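Local coordinates for molybdenum cofactor biosynthesis protein (Pyrococcus furiosus, PDB 1XI8) that probably inserts molybdenum into molybdopterin in the synthesis of the molybdenum cofactor, at residues 341-346 with 381-386; 309-314 with 350-355; 355-360 with 398-403; 22-27 with 315-320. All blocks are in the same frame, centred on the assembly; numbering follows the deposited sequence.

Contact 1 (341-346 with 381-386); sequences DDVPSQ and AYLVVP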
# COMPACT_ATOMS: atom_id res chain seq x y z
N ASP A 341 11.64 20.93 -9.06
CA ASP A 341 11.32 22.35 -8.89
C ASP A 341 11.86 22.94 -7.56
O ASP A 341 12.38 22.21 -6.69
CB ASP A 341 9.80 22.56 -8.99
CG ASP A 341 9.19 21.85 -10.20
OD1 ASP A 341 9.57 22.17 -11.36
OD2 ASP A 341 8.31 20.97 -9.99
N ASP A 342 11.75 24.27 -7.41
CA ASP A 342 12.08 24.94 -6.16
C ASP A 342 10.96 24.73 -5.14
O ASP A 342 9.78 24.65 -5.50
CB ASP A 342 12.28 26.45 -6.36
CG ASP A 342 13.61 26.81 -7.02
OD1 ASP A 342 13.68 27.89 -7.65
OD2 ASP A 342 14.59 26.03 -6.91
N VAL A 343 11.31 24.64 -3.86
CA VAL A 343 10.29 24.50 -2.82
C VAL A 343 10.36 25.71 -1.92
O VAL A 343 11.18 25.77 -1.01
CB VAL A 343 10.45 23.23 -1.97
CG1 VAL A 343 9.42 23.20 -0.85
CG2 VAL A 343 10.31 22.00 -2.85
N PRO A 344 9.49 26.69 -2.20
CA PRO A 344 9.47 27.93 -1.45
C PRO A 344 8.77 27.68 -0.14
O PRO A 344 7.75 26.98 -0.10
CB PRO A 344 8.60 28.84 -2.31
CG PRO A 344 7.62 27.89 -2.95
CD PRO A 344 8.45 26.66 -3.25
N SER A 345 9.30 28.24 0.93
CA SER A 345 8.63 28.13 2.20
C SER A 345 8.96 29.39 2.96
O SER A 345 9.09 30.47 2.37
CB SER A 345 9.08 26.88 2.95
OG SER A 345 8.07 26.49 3.87
N GLN A 346 9.10 29.25 4.28
CA GLN A 346 9.38 30.37 5.15
C GLN A 346 9.83 29.79 6.48
O GLN A 346 9.39 28.71 6.86
CB GLN A 346 8.12 31.22 5.36
N ALA A 381 3.18 11.47 -2.66
CA ALA A 381 4.14 11.57 -1.57
C ALA A 381 4.18 12.99 -1.05
O ALA A 381 3.61 13.90 -1.65
CB ALA A 381 5.52 11.14 -2.03
N TYR A 382 4.85 13.19 0.07
CA TYR A 382 4.97 14.52 0.61
C TYR A 382 6.35 14.78 1.16
O TYR A 382 7.04 13.87 1.63
CB TYR A 382 3.90 14.79 1.67
CG TYR A 382 4.02 13.98 2.94
CD1 TYR A 382 3.34 12.77 3.08
CD2 TYR A 382 4.79 14.42 4.01
CE1 TYR A 382 3.43 12.03 4.23
CE2 TYR A 382 4.89 13.68 5.18
CZ TYR A 382 4.21 12.49 5.28
OH TYR A 382 4.29 11.73 6.43
N LEU A 383 6.73 16.04 1.08
CA LEU A 383 7.99 16.52 1.57
C LEU A 383 7.70 17.44 2.75
O LEU A 383 6.76 18.24 2.69
CB LEU A 383 8.68 17.29 0.45
CG LEU A 383 9.73 18.35 0.75
CD1 LEU A 383 10.97 17.72 1.34
CD2 LEU A 383 10.05 19.08 -0.54
N VAL A 384 8.47 17.33 3.81
CA VAL A 384 8.34 18.28 4.91
C VAL A 384 9.44 19.34 4.85
O VAL A 384 10.61 19.02 4.63
CB VAL A 384 8.27 17.58 6.32
CG1 VAL A 384 6.96 16.85 6.49
CG2 VAL A 384 9.46 16.64 6.56
N VAL A 385 9.07 20.61 5.03
CA VAL A 385 10.03 21.71 5.16
C VAL A 385 9.93 22.24 6.59
O VAL A 385 9.05 23.04 6.90
CB VAL A 385 9.78 22.81 4.14
CG1 VAL A 385 10.95 23.77 4.12
CG2 VAL A 385 9.58 22.20 2.78
N PRO A 386 10.84 21.78 7.46
CA PRO A 386 10.80 21.80 8.94
C PRO A 386 10.98 23.11 9.71
O PRO A 386 11.41 23.05 10.86
CB PRO A 386 11.91 20.80 9.35
CG PRO A 386 12.39 20.17 8.06
CD PRO A 386 12.06 21.13 6.96
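V343 packs against L383 and V385 of the curled, barrel-like beta sheet in the C-terminal region of this MoeA protein. Strand 381-386 is part of that sheet. It pairs antiparallel with strand 350-358 and with strand 397-402. Strand 343-344 is different. It pairs with the short strand 391-392, where V343 shares backbone hydrogen bonds with Y392. No hydrogen bond joins the two segments described here. The nearest CA atoms, those of S345 and V385, are 7.2 Å apart, so side chains fill the space between the two backbones.

CG2 of V343 goes to L383, while CG1 lies mainly against V385. CG2 of V343 meets CD2 of L383 tip to tip at 3.7 Å. CG1 of V343 lies 3.8 Å from CG2 of V385, and these two side chains slide past each other in opposite directions. CG1 of V343 stands anti to its own backbone N (chi1 176°), which leaves CG2 beside that N and turned to the leucine. L383 and V385 are two residues apart on their strand, so both side chains face the same way and present their methyls together. The side chain of V343 is buried here, and Y392 packs against all three apolar residues.

S345, two residues on from V343, extends the contact. Its hydroxyl OG hydrogen-bonds to E351 OE1 on strand 350-358, so the polar end is satisfied beside an apolar neighbour. The carbon end does the packing: CB of S345 touches the other methyl of the valine, V385 CG1, at 3.8 Å.

Contact 2 (309-314 with 350-355); sequences AVFTQF and YEFVRV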
# COMPACT_ATOMS: atom_id res chain seq x y z
N ALA A 309 -5.96 20.70 3.98
CA ALA A 309 -5.57 20.86 5.38
C ALA A 309 -5.91 19.59 6.18
O ALA A 309 -5.15 19.18 7.04
CB ALA A 309 -6.26 22.08 6.00
N VAL A 310 -7.06 19.00 5.88
CA VAL A 310 -7.49 17.78 6.55
C VAL A 310 -6.55 16.62 6.24
O VAL A 310 -6.17 15.86 7.13
CB VAL A 310 -8.94 17.43 6.16
CG1 VAL A 310 -9.31 16.06 6.67
CG2 VAL A 310 -9.89 18.47 6.73
N PHE A 311 -6.17 16.50 4.98
CA PHE A 311 -5.25 15.48 4.53
C PHE A 311 -3.89 15.68 5.21
O PHE A 311 -3.27 14.73 5.69
CB PHE A 311 -5.13 15.59 3.01
CG PHE A 311 -4.28 14.53 2.37
CD1 PHE A 311 -4.84 13.34 1.97
CD2 PHE A 311 -2.93 14.75 2.14
CE1 PHE A 311 -4.06 12.36 1.36
CE2 PHE A 311 -2.16 13.79 1.53
CZ PHE A 311 -2.72 12.59 1.14
N THR A 312 -3.43 16.93 5.23
CA THR A 312 -2.17 17.30 5.85
C THR A 312 -2.14 16.94 7.32
O THR A 312 -1.19 16.32 7.79
CB THR A 312 -1.92 18.80 5.71
OG1 THR A 312 -1.72 19.11 4.33
CG2 THR A 312 -0.68 19.21 6.50
N GLN A 313 -3.19 17.32 8.03
CA GLN A 313 -3.33 17.02 9.44
C GLN A 313 -3.40 15.52 9.69
O GLN A 313 -2.87 15.04 10.69
CB GLN A 313 -4.56 17.74 10.01
CG GLN A 313 -4.42 19.25 10.10
CD GLN A 313 -5.73 19.97 10.41
OE1 GLN A 313 -6.83 19.44 10.17
NE2 GLN A 313 -5.62 21.18 10.92
N PHE A 314 -4.03 14.78 8.78
CA PHE A 314 -4.12 13.33 8.97
C PHE A 314 -2.74 12.68 8.95
O PHE A 314 -2.41 11.91 9.84
CB PHE A 314 -5.04 12.63 7.95
CG PHE A 314 -5.11 11.15 8.16
CD1 PHE A 314 -4.15 10.32 7.61
CD2 PHE A 314 -6.10 10.59 8.93
CE1 PHE A 314 -4.20 8.95 7.81
CE2 PHE A 314 -6.16 9.22 9.13
CZ PHE A 314 -5.21 8.40 8.57
N TYR A 350 6.11 24.74 9.49
CA TYR A 350 6.35 23.34 9.12
C TYR A 350 5.52 22.97 7.89
O TYR A 350 4.34 22.64 8.00
CB TYR A 350 5.98 22.42 10.27
CG TYR A 350 6.55 21.04 10.14
CD1 TYR A 350 5.84 20.03 9.49
CD2 TYR A 350 7.80 20.72 10.69
CE1 TYR A 350 6.36 18.75 9.37
CE2 TYR A 350 8.33 19.44 10.57
CZ TYR A 350 7.60 18.46 9.91
OH TYR A 350 8.11 17.19 9.78
N GLU A 351 6.13 23.04 6.71
CA GLU A 351 5.36 22.86 5.49
C GLU A 351 5.21 21.44 4.99
O GLU A 351 6.18 20.68 4.93
CB GLU A 351 5.87 23.74 4.35
CG GLU A 351 5.12 25.05 4.25
CD GLU A 351 5.06 25.58 2.84
OE1 GLU A 351 6.12 25.81 2.24
OE2 GLU A 351 3.93 25.78 2.34
N PHE A 352 3.98 21.13 4.62
CA PHE A 352 3.61 19.88 4.01
C PHE A 352 3.50 20.15 2.52
O PHE A 352 2.58 20.85 2.08
CB PHE A 352 2.27 19.45 4.59
CG PHE A 352 1.83 18.07 4.19
CD1 PHE A 352 1.04 17.87 3.06
CD2 PHE A 352 2.17 16.97 4.96
CE1 PHE A 352 0.61 16.60 2.70
CE2 PHE A 352 1.75 15.71 4.61
CZ PHE A 352 0.97 15.52 3.47
N VAL A 353 4.44 19.62 1.74
CA VAL A 353 4.49 19.88 0.30
C VAL A 353 4.14 18.63 -0.48
O VAL A 353 4.81 17.60 -0.34
CB VAL A 353 5.89 20.35 -0.13
CG1 VAL A 353 5.93 20.57 -1.63
CG2 VAL A 353 6.28 21.62 0.62
N ARG A 354 3.09 18.71 -1.29
CA ARG A 354 2.65 17.56 -2.07
C ARG A 354 3.54 17.39 -3.30
O ARG A 354 3.87 18.36 -3.98
CB ARG A 354 1.16 17.70 -2.44
N VAL A 355 3.96 16.16 -3.57
CA VAL A 355 4.85 15.90 -4.70
C VAL A 355 4.45 14.64 -5.42
O VAL A 355 3.75 13.80 -4.89
CB VAL A 355 6.35 15.75 -4.29
CG1 VAL A 355 6.97 17.09 -3.94
CG2 VAL A 355 6.53 14.73 -3.15
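F352 reaches from strand 350-358 to helix 307-326, where T312 and F311 receive it. Its CB lies 3.5 Å from CG2 of T312. CG, anti to the backbone N (chi1 -172°), has the same methyl near it; this torsion lays the ring face against T312. CD1 of F352 comes within 3.3 Å of OG1 of T312, a van der Waals contact. The hydroxyl has its hydrogen-bond partner one turn back on the helix, V308 O. Over the middle of the ring stands CA of T312, 4.1 Å from the F352 centroid and only 4° off the normal, a CH-pi contact. Further out, CE1 of F352 is 4.0 Å from CD2 of F311. It sits at the edge of the F311 ring, near its plane, and the side chains cross at about a right angle. The tip, CZ of F352, is 4.1 Å from CE2 of F311. Y382 stacks on the ring of F352 from the side opposite T312. With an alanine in place of F352, T312 CA would probably lose its CH-pi partner and Y382 its stack, and a gap would open beside F311. This is helix-on-sheet packing, joining the probable molybdopterin-binding domain to the C-terminal region of the MoeA fold.

Contact 3 (355-360 with 398-403); sequences VMYRDG and VWVTLY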
# COMPACT_ATOMS: atom_id res chain seq x y z
N VAL A 355 3.96 16.16 -3.57
CA VAL A 355 4.85 15.90 -4.70
C VAL A 355 4.45 14.64 -5.42
O VAL A 355 3.75 13.80 -4.89
CB VAL A 355 6.35 15.75 -4.29
CG1 VAL A 355 6.97 17.09 -3.94
CG2 VAL A 355 6.53 14.73 -3.15
N MET A 356 4.91 14.53 -6.66
CA MET A 356 4.71 13.33 -7.44
C MET A 356 6.06 12.65 -7.55
O MET A 356 6.94 13.11 -8.28
CB MET A 356 4.14 13.66 -8.82
CG MET A 356 4.06 12.47 -9.78
SD MET A 356 3.07 11.12 -9.13
CE MET A 356 1.41 11.79 -9.35
N TYR A 357 6.23 11.55 -6.82
CA TYR A 357 7.47 10.82 -6.84
C TYR A 357 7.47 9.71 -7.86
O TYR A 357 6.58 8.86 -7.85
CB TYR A 357 7.81 10.21 -5.47
CG TYR A 357 8.97 9.26 -5.61
CD1 TYR A 357 10.29 9.72 -5.57
CD2 TYR A 357 8.75 7.90 -5.82
CE1 TYR A 357 11.35 8.85 -5.72
CE2 TYR A 357 9.81 7.03 -5.97
CZ TYR A 357 11.10 7.51 -5.92
OH TYR A 357 12.14 6.63 -6.06
N ARG A 358 8.48 9.73 -8.72
CA ARG A 358 8.73 8.65 -9.66
C ARG A 358 10.22 8.63 -10.04
O ARG A 358 10.83 9.68 -10.28
CB ARG A 358 7.86 8.79 -10.92
N ASP A 359 10.79 7.43 -10.06
CA ASP A 359 12.16 7.20 -10.56
C ASP A 359 13.23 8.15 -10.01
O ASP A 359 13.93 8.82 -10.78
CB ASP A 359 12.17 7.23 -12.09
CG ASP A 359 11.33 6.12 -12.69
OD1 ASP A 359 11.19 5.05 -12.05
OD2 ASP A 359 10.80 6.31 -13.81
N GLY A 360 13.35 8.19 -8.69
CA GLY A 360 14.37 8.98 -8.02
C GLY A 360 14.08 10.47 -8.06
O GLY A 360 14.85 11.26 -7.52
N VAL A 398 16.29 15.21 -1.47
CA VAL A 398 15.53 15.32 -0.22
C VAL A 398 14.80 14.02 0.12
O VAL A 398 14.83 13.06 -0.63
CB VAL A 398 14.43 16.42 -0.31
CG1 VAL A 398 15.05 17.82 -0.37
CG2 VAL A 398 13.51 16.17 -1.48
N TRP A 399 14.15 14.02 1.27
CA TRP A 399 13.31 12.92 1.69
C TRP A 399 11.87 13.23 1.39
O TRP A 399 11.38 14.32 1.69
CB TRP A 399 13.45 12.68 3.18
CG TRP A 399 14.78 12.19 3.62
CD1 TRP A 399 15.67 12.86 4.42
CD2 TRP A 399 15.39 10.94 3.30
NE1 TRP A 399 16.79 12.10 4.61
CE2 TRP A 399 16.65 10.91 3.94
CE3 TRP A 399 15.00 9.83 2.54
CZ2 TRP A 399 17.52 9.83 3.84
CZ3 TRP A 399 15.86 8.76 2.43
CH2 TRP A 399 17.11 8.76 3.08
N VAL A 400 11.17 12.28 0.79
CA VAL A 400 9.73 12.38 0.64
C VAL A 400 9.12 11.11 1.21
O VAL A 400 9.70 10.03 1.14
CB VAL A 400 9.28 12.62 -0.83
CG1 VAL A 400 9.90 13.90 -1.39
CG2 VAL A 400 9.60 11.43 -1.72
N THR A 401 7.93 11.24 1.79
CA THR A 401 7.26 10.11 2.38
C THR A 401 6.07 9.67 1.52
O THR A 401 5.18 10.46 1.24
CB THR A 401 6.83 10.43 3.83
OG1 THR A 401 8.01 10.67 4.61
CG2 THR A 401 6.02 9.28 4.45
N LEU A 402 6.07 8.40 1.11
CA LEU A 402 4.99 7.90 0.26
C LEU A 402 3.65 7.90 1.00
O LEU A 402 3.59 7.67 2.20
CB LEU A 402 5.29 6.50 -0.28
CG LEU A 402 6.61 6.30 -1.03
CD1 LEU A 402 6.83 4.81 -1.30
CD2 LEU A 402 6.67 7.10 -2.31
N TYR A 403 2.58 8.19 0.27
CA TYR A 403 1.25 8.14 0.83
C TYR A 403 0.90 6.70 1.16
O TYR A 403 -0.07 6.45 1.88
CB TYR A 403 0.20 8.70 -0.14
CG TYR A 403 0.27 10.18 -0.41
CD1 TYR A 403 0.93 11.05 0.46
CD2 TYR A 403 -0.35 10.73 -1.53
CE1 TYR A 403 0.98 12.41 0.21
CE2 TYR A 403 -0.30 12.07 -1.79
CZ TYR A 403 0.36 12.90 -0.92
OH TYR A 403 0.40 14.24 -1.19
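V355 and Y357 face V400 and L402 where two strands of one curled sheet pass over each other. The axes of strand segments 355-358 and 398-402 come within 8.8 Å at an angle of 94°. At that separation no backbone hydrogen bond links them. Each pairs with strand 381-386, and their side chains meet in the interior.

The apolar contacts carry the join. CG2 of V355 lies 3.9 Å from CG1 of V400. The other methyl of V400 turns to the tyrosine: its CG2 is 4.3 Å from CD1 of Y357. On the same side of the ring plane, at the other ortho carbon, CD2 of Y357 is 4.2 Å from CD2 of L402. Both approaches are oblique. CG of Y357 is anti to the backbone N (chi1 169°), and the ring so placed meets V400 and L402 with one side.

The polar contacts lie at the far end of that ring. Y357 OH accepts a weak hydrogen bond from G360 N, 3.3 Å long with an N-H...O angle of 150°. The same hydroxyl hydrogen-bonds to K334 O of the second subunit.

The chemistry is therefore split along one residue. The carbon part of Y357 lies against V400 and L402, and its hydroxyl bonds to K334 O of the second subunit and only weakly to the turn at G360.

Contact 4 (22-27 with 315-320); sequences SIVLND and HLFVKH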
# COMPACT_ATOMS: atom_id res chain seq x y z
N SER A 22 4.59 14.75 19.81
CA SER A 22 4.93 13.90 20.96
C SER A 22 3.91 14.07 22.09
O SER A 22 3.74 13.19 22.92
CB SER A 22 6.36 14.14 21.44
OG SER A 22 6.66 15.52 21.43
N ILE A 23 3.22 15.21 22.11
CA ILE A 23 2.15 15.40 23.08
C ILE A 23 1.00 14.44 22.79
O ILE A 23 0.45 13.85 23.72
CB ILE A 23 1.66 16.87 23.11
CG1 ILE A 23 2.64 17.72 23.93
CG2 ILE A 23 0.26 16.97 23.69
CD1 ILE A 23 2.38 19.21 23.83
N VAL A 24 0.65 14.28 21.51
CA VAL A 24 -0.43 13.37 21.14
C VAL A 24 -0.01 11.91 21.38
O VAL A 24 -0.76 11.15 21.98
CB VAL A 24 -0.98 13.59 19.68
CG1 VAL A 24 -1.23 15.05 19.43
CG2 VAL A 24 -0.02 13.07 18.63
N LEU A 25 1.19 11.54 20.94
CA LEU A 25 1.61 10.15 21.05
C LEU A 25 1.76 9.75 22.51
O LEU A 25 1.42 8.63 22.90
CB LEU A 25 2.91 9.89 20.27
CG LEU A 25 2.95 10.19 18.77
CD1 LEU A 25 4.35 9.93 18.19
CD2 LEU A 25 1.88 9.42 17.99
N ASN A 26 2.27 10.67 23.33
CA ASN A 26 2.48 10.33 24.72
C ASN A 26 1.20 10.27 25.55
O ASN A 26 1.20 9.69 26.64
CB ASN A 26 3.49 11.24 25.39
CG ASN A 26 4.39 10.46 26.34
OD1 ASN A 26 5.39 9.86 25.90
ND2 ASN A 26 4.01 10.41 27.63
N ASP A 27 0.13 10.86 25.03
CA ASP A 27 -1.16 10.83 25.71
C ASP A 27 -1.97 9.61 25.28
O ASP A 27 -3.08 9.40 25.76
CB ASP A 27 -1.95 12.10 25.41
CG ASP A 27 -3.29 12.12 26.10
OD1 ASP A 27 -4.34 12.25 25.42
OD2 ASP A 27 -3.29 11.99 27.34
N HIS A 315 -1.96 13.00 7.92
CA HIS A 315 -0.62 12.43 7.76
C HIS A 315 0.40 12.92 8.80
O HIS A 315 1.27 12.16 9.22
CB HIS A 315 -0.08 12.67 6.35
CG HIS A 315 -0.65 11.73 5.33
ND1 HIS A 315 -0.12 10.48 5.10
CD2 HIS A 315 -1.70 11.85 4.49
CE1 HIS A 315 -0.82 9.87 4.16
NE2 HIS A 315 -1.79 10.68 3.78
N LEU A 316 0.29 14.17 9.23
CA LEU A 316 1.23 14.69 10.20
C LEU A 316 0.87 14.31 11.64
O LEU A 316 1.72 14.30 12.51
CB LEU A 316 1.39 16.21 10.06
CG LEU A 316 1.96 16.74 8.74
CD1 LEU A 316 2.21 18.21 8.83
CD2 LEU A 316 3.24 16.03 8.37
N PHE A 317 -0.40 13.96 11.87
CA PHE A 317 -0.85 13.63 13.22
C PHE A 317 -1.67 12.33 13.37
O PHE A 317 -1.26 11.43 14.10
CB PHE A 317 -1.67 14.80 13.80
CG PHE A 317 -0.84 15.98 14.22
CD1 PHE A 317 -0.71 17.08 13.39
CD2 PHE A 317 -0.20 15.98 15.45
CE1 PHE A 317 0.05 18.17 13.78
CE2 PHE A 317 0.55 17.06 15.84
CZ PHE A 317 0.68 18.16 15.01
N VAL A 318 -2.82 12.26 12.71
CA VAL A 318 -3.76 11.15 12.94
C VAL A 318 -3.20 9.77 12.58
O VAL A 318 -3.35 8.81 13.36
CB VAL A 318 -5.13 11.43 12.25
CG1 VAL A 318 -6.09 10.28 12.48
CG2 VAL A 318 -5.72 12.72 12.79
N LYS A 319 -2.55 9.68 11.42
CA LYS A 319 -1.86 8.46 11.01
C LYS A 319 -0.92 7.94 12.11
O LYS A 319 -0.84 6.74 12.35
CB LYS A 319 -1.07 8.74 9.74
CG LYS A 319 -0.27 7.58 9.21
CD LYS A 319 0.42 7.92 7.87
CE LYS A 319 1.51 8.99 8.04
NZ LYS A 319 2.34 9.19 6.81
N HIS A 320 -0.21 8.85 12.77
CA HIS A 320 0.77 8.45 13.78
C HIS A 320 0.08 8.03 15.07
O HIS A 320 0.52 7.08 15.72
CB HIS A 320 1.79 9.56 14.04
CG HIS A 320 2.59 9.93 12.83
ND1 HIS A 320 3.45 9.04 12.21
CD2 HIS A 320 2.66 11.08 12.12
CE1 HIS A 320 4.01 9.63 11.17
NE2 HIS A 320 3.55 10.87 11.09
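Helices 17-26 and 307-326 lie side by side here, with CA of V24 7.9 Å from CA of F317 and CA of L25 7.5 Å from CA of H320. Two pairs of residues make the contact. CG1 of V24 lies 4.2 Å from CD2 of F317, an apolar touch. The F317 ring also meets Y17 edge-to-face, so the first helix touches this ring through more than one residue. L25 reaches the second helix with CD2. That methyl is 3.5 Å from the backbone O of H320 and 4.0 Å from its CB. CG of L25 is anti to its carbonyl carbon (chi1 -58°); CD1 continues the chain, and the other branch, CD2, turns to the H320 carbonyl.

H320 offers its CB to L25, but the ring leads away, and ND1 hydrogen-bonds to Y331 OH. The second helix has a wider pi-type turn at 315-318. The arrangement is plain helix-helix packing, partly buried, between the N-terminal region of the MoeA fold and its probable molybdopterin-binding domain.

From the N terminus, helix 17-26 comes first. Contact 4 brings it to helix 307-326 across 287 residues, the longest loop of the four. Contact 2 starts earlier on that same helix, at 309-314, and closes on strand 350-358, so contacts 4 and 2 cross. Contact 1 opens at 341-346, within the loop of contact 2, and closes beyond it at 381-386; these two also cross. Contact 3 starts at V355, which it shares with contact 2, and runs to the C terminus, crossing contact 1. None is nested in another. Contacts 1 and 3 lie within the C-terminal region, contact 2 joins it to the probable molybdopterin-binding domain, and contact 4 joins that domain to the N-terminal helix.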